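Local coordinates for putative short-chain dehydrogenase/reductase (Burkholderia xenovorans, PDB 5JY1), which binds NAD and probably works as a short-chain dehydrogenase/reductase, perhaps reducing 3-oxoacyl groups on acyl carrier protein, at residues Met115-Gln118 / Thr119-Ser123; Ser224-Pro227 / Glu228-Ile231. All coordinates share one frame; numbering follows the deposited sequence. Where two conformers were deposited one is given.

Contact 1 (Met115-Gln118 / Thr119-Ser123); sequences MLEQ and TLTTS
The carbonyl plane of Glu117 takes a donor on each of its two faces: the backbone N of Thr121 lies tilted 24° to one, and the Thr121 hydroxyl sits 35° out on the other. These residues form successive turns near the start of the long helix 113-141 of the Rossmann-type SDR fold, where a threonine side chain folds back on the carbonyl four residues earlier. The hydroxyl can do so because Thr121 OG1 stands beside its own backbone N (chi1 -59°), which brings OG1 within 2.9 Å of Glu117 O. Thus one oxygen is gripped twice by a single residue, which favours this rotation of the Thr121 side chain. On another side of the helix Leu116 and Leu120 cross obliquely, Leu116 CG meeting Leu120 CD1 at 3.8 Å. Leu120 also touches Ala167 of helix 162-182; from a second subunit Trp128 packs on Leu116 and Trp125 on Leu120, placing the pair in the subunit interface. Thr119 OG1 has its main partner in Asp163 at the start of helix 162-182, the helix that carries the NAD-binding residues Tyr164 and Lys168. At the polar edge a water joins three side chains: it donates to the amide Gln118 OE1 at 3.2 Å and weakly to Thr119 OG1, and accepts from Thr122 OG1 at 3.2 Å.

Contact 2 (Ser224-Pro227 / Glu228-Ile231); sequences SGDP and EQDI
With its CG swung away from the backbone N (chi1 177°), Asp226 carries its carboxylate over the start of the next helix, where OD2 accepts from Gln229 N at 2.8 Å. In Asp230 the CG lies beside the residue's own N, which points the carboxylate back towards the N-H of Asp226, and Asp230 OD2 receives Asp226 N at 2.7 Å. That second bond is almost straight, 177° at the hydrogen, and uses the anti lone pair of Asp230 OD2; the first meets Asp226 OD2 also on the anti side but 24° out of the carboxylate plane. Asp226 is therefore the N-cap of helix 227-239, its side chain capping Gln229 N, while Asp230, one residue further on, reaches back to the N-H of the cap residue itself. Pro227 follows as the first helical residue. Behind the cap, Asp226 O accepts from Asp230 N at 2.8 Å and weakly from Ile231 N, whose other acceptor is Pro227 O. The helix's amino end and Arg223, which together with Arg244 of a third subunit bridges Asp230 OD1, would probably favour a charged carboxylate at Asp230. Glu228 instead points its acid to Arg32 of helix 25-36, while Ile231 packs against Ile26 and Ala196, both NAD-binding residues. Two waters also attend the cap: one donates to Asp226 OD1 and accepts from Glu228 N at 3.0 Å, and another donates to Asp226 OD2 at 2.7 Å.

How the contacts relate
Contact 1 comes first along the chain, in helix 113-141; contact 2 follows about a hundred residues later, where the loop after helix 211-217 enters helix 227-239. Their centres lie 26 Å apart, on opposite sides of the chain's centre, and about 15 Å separates their nearest atoms. Both belong to the helical layers around the parallel seven-stranded sheet, and the bound NAD lies near each: about 5 Å from the side chain of Thr122 and about 6 Å from that of Pro227. Each also faces a different neighbouring subunit, and each turn lies between the cofactor's surroundings and that neighbour in the four-chain assembly.

Contact 1 (Met115-Gln118 / Thr119-Ser123)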
loop_
_atom_site.group_PDB
_atom_site.type_symbol
_atom_site.label_atom_id
_atom_site.label_comp_id
_atom_site.label_asym_id
_atom_site.label_seq_id
_atom_site.Cartn_x
_atom_site.Cartn_y
_atom_site.Cartn_z
ATOM N N MET A 115 25.854 -9.856 -9.881
ATOM C CA MET A 115 24.789 -9.015 -10.422
ATOM C C MET A 115 24.091 -8.224 -9.321
ATOM O O MET A 115 23.824 -7.028 -9.489
ATOM C CB MET A 115 23.771 -9.859 -11.188
ATOM C CG MET A 115 24.308 -10.463 -12.467
ATOM S SD MET A 115 23.147 -11.642 -13.179
ATOM C CE MET A 115 24.238 -12.546 -14.277
ATOM N N LEU A 116 23.774 -8.873 -8.189
ATOM C CA LEU A 116 23.126 -8.149 -7.096
ATOM C C LEU A 116 24.034 -7.055 -6.544
ATOM O O LEU A 116 23.584 -5.937 -6.269
ATOM C CB LEU A 116 22.717 -9.109 -5.978
ATOM C CG LEU A 116 22.061 -8.432 -4.770
ATOM C CD1 LEU A 116 20.772 -7.728 -5.184
ATOM C CD2 LEU A 116 21.774 -9.431 -3.646
ATOM N N GLU A 117 25.327 -7.350 -6.393
ATOM C CA GLU A 117 26.250 -6.322 -5.928
ATOM C C GLU A 117 26.278 -5.129 -6.879
ATOM O O GLU A 117 26.249 -3.971 -6.442
ATOM C CB GLU A 117 27.648 -6.922 -5.774
ATOM C CG GLU A 117 28.679 -5.952 -5.213
ATOM C CD GLU A 117 30.026 -6.612 -4.966
ATOM O OE1 GLU A 117 30.169 -7.819 -5.264
ATOM O OE2 GLU A 117 30.940 -5.920 -4.472
ATOM N N GLN A 118 26.336 -5.393 -8.187
ATOM C CA GLN A 118 26.397 -4.308 -9.159
ATOM C C GLN A 118 25.125 -3.471 -9.131
ATOM O O GLN A 118 25.179 -2.236 -9.213
ATOM C CB GLN A 118 26.629 -4.876 -10.557
ATOM C CG GLN A 118 26.760 -3.830 -11.641
ATOM C CD GLN A 118 26.770 -4.444 -13.022
ATOM O OE1 GLN A 118 25.947 -4.101 -13.872
ATOM N NE2 GLN A 118 27.699 -5.366 -13.253
ATOM N N THR A 119 23.967 -4.128 -9.018
ATOM C CA THR A 119 22.708 -3.395 -8.992
ATOM C C THR A 119 22.545 -2.615 -7.691
ATOM O O THR A 119 22.082 -1.471 -7.708
ATOM C CB THR A 119 21.539 -4.357 -9.208
ATOM O OG1 THR A 119 21.651 -4.941 -10.513
ATOM C CG2 THR A 119 20.233 -3.617 -9.127
ATOM N N LEU A 120 22.940 -3.201 -6.557
ATOM C CA LEU A 120 22.929 -2.447 -5.305
ATOM C C LEU A 120 23.845 -1.228 -5.387
ATOM O O LEU A 120 23.501 -0.152 -4.880
ATOM C CB LEU A 120 23.341 -3.351 -4.136
ATOM C CG LEU A 120 22.314 -4.390 -3.676
ATOM C CD1 LEU A 120 22.969 -5.328 -2.684
ATOM C CD2 LEU A 120 21.074 -3.738 -3.052
ATOM N N THR A 121 25.000 -1.362 -6.048
ATOM C CA THR A 121 25.918 -0.229 -6.159
ATOM C C THR A 121 25.336 0.879 -7.033
ATOM O O THR A 121 25.310 2.048 -6.628
ATOM C CB THR A 121 27.269 -0.680 -6.716
ATOM O OG1 THR A 121 27.845 -1.678 -5.861
ATOM C CG2 THR A 121 28.228 0.513 -6.828
ATOM N N THR A 122 24.866 0.535 -8.240
ATOM C CA THR A 122 24.477 1.576 -9.192
ATOM C C THR A 122 23.142 2.214 -8.838
ATOM O O THR A 122 22.899 3.374 -9.190
ATOM C CB THR A 122 24.418 1.030 -10.624
ATOM O OG1 THR A 122 23.397 0.025 -10.721
ATOM C CG2 THR A 122 25.751 0.437 -11.036
ATOM N N SER A 123 22.260 1.483 -8.163
ATOM C CA SER A 123 20.994 2.052 -7.722
ATOM C C SER A 123 21.070 2.535 -6.277
ATOM O O SER A 123 20.983 3.740 -6.012
ATOM C CB SER A 123 19.862 1.029 -7.898
ATOM O OG SER A 123 19.649 0.760 -9.276
HETATM O O HOH W 1 23.574 -2.744 -12.252
#

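Contact 2 (Ser224-Pro227 / Glu228-Ile231)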
loop_
_atom_site.group_PDB
_atom_site.type_symbol
_atom_site.label_atom_id
_atom_site.label_comp_id
_atom_site.label_asym_id
_atom_site.label_seq_id
_atom_site.Cartn_x
_atom_site.Cartn_y
_atom_site.Cartn_z
ATOM N N SER A 224 2.271 5.074 -24.736
ATOM C CA SER A 224 3.574 4.968 -24.088
ATOM C C SER A 224 4.071 6.341 -23.645
ATOM O O SER A 224 3.703 7.372 -24.220
ATOM C CB SER A 224 4.593 4.332 -25.038
ATOM O OG SER A 224 4.137 3.073 -25.508
ATOM N N GLY A 225 4.931 6.344 -22.626
ATOM C CA GLY A 225 5.380 7.602 -22.035
ATOM C C GLY A 225 6.561 8.225 -22.772
ATOM O O GLY A 225 7.502 7.545 -23.185
ATOM N N ASP A 226 6.496 9.559 -22.936
ATOM C CA ASP A 226 7.620 10.332 -23.457
ATOM C C ASP A 226 8.452 10.854 -22.294
ATOM O O ASP A 226 7.897 11.479 -21.382
ATOM C CB ASP A 226 7.140 11.499 -24.306
ATOM C CG ASP A 226 8.291 12.362 -24.807
ATOM O OD1 ASP A 226 9.089 11.865 -25.633
ATOM O OD2 ASP A 226 8.397 13.531 -24.371
ATOM N N PRO A 227 9.763 10.592 -22.267
ATOM C CA PRO A 227 10.574 11.074 -21.135
ATOM C C PRO A 227 10.342 12.538 -20.788
ATOM O O PRO A 227 10.002 12.847 -19.640
ATOM C CB PRO A 227 12.008 10.805 -21.614
ATOM C CG PRO A 227 11.868 9.582 -22.467
ATOM C CD PRO A 227 10.536 9.728 -23.178
ATOM N N GLU A 228 10.474 13.444 -21.757
ATOM C CA GLU A 228 10.414 14.863 -21.424
ATOM C C GLU A 228 8.989 15.334 -21.152
ATOM O O GLU A 228 8.758 16.082 -20.197
ATOM C CB GLU A 228 11.041 15.704 -22.537
ATOM C CG GLU A 228 10.904 17.199 -22.289
ATOM C CD GLU A 228 11.772 18.037 -23.209
ATOM O OE1 GLU A 228 12.516 17.455 -24.032
ATOM O OE2 GLU A 228 11.707 19.284 -23.101
ATOM N N GLN A 229 8.018 14.908 -21.967
ATOM C CA GLN A 229 6.658 15.436 -21.861
ATOM C C GLN A 229 5.839 14.746 -20.781
ATOM O O GLN A 229 4.940 15.367 -20.205
ATOM C CB GLN A 229 5.923 15.307 -23.199
ATOM C CG GLN A 229 6.315 16.328 -24.248
ATOM C CD GLN A 229 5.432 16.248 -25.480
ATOM O OE1 GLN A 229 4.204 16.299 -25.385
ATOM N NE2 GLN A 229 6.054 16.106 -26.643
ATOM N N ASP A 230 6.116 13.472 -20.498
ATOM C CA ASP A 230 5.304 12.727 -19.533
ATOM C C ASP A 230 5.970 12.541 -18.177
ATOM O O ASP A 230 5.283 12.609 -17.156
ATOM C CB ASP A 230 4.927 11.354 -20.102
ATOM C CG ASP A 230 3.938 11.457 -21.250
ATOM O OD1 ASP A 230 2.897 12.121 -21.062
ATOM O OD2 ASP A 230 4.211 10.910 -22.339
ATOM N N ILE A 231 7.282 12.295 -18.124
ATOM C CA ILE A 231 7.944 12.124 -16.831
ATOM C C ILE A 231 8.466 13.454 -16.304
ATOM O O ILE A 231 8.346 13.739 -15.109
ATOM C CB ILE A 231 9.081 11.081 -16.923
ATOM C CG1 ILE A 231 8.629 9.826 -17.680
ATOM C CG2 ILE A 231 9.595 10.728 -15.521
ATOM C CD1 ILE A 231 7.388 9.130 -17.113
HETATM O O HOH W 2 11.513 12.848 -24.533
HETATM O O HOH W 3 9.178 15.347 -26.251
#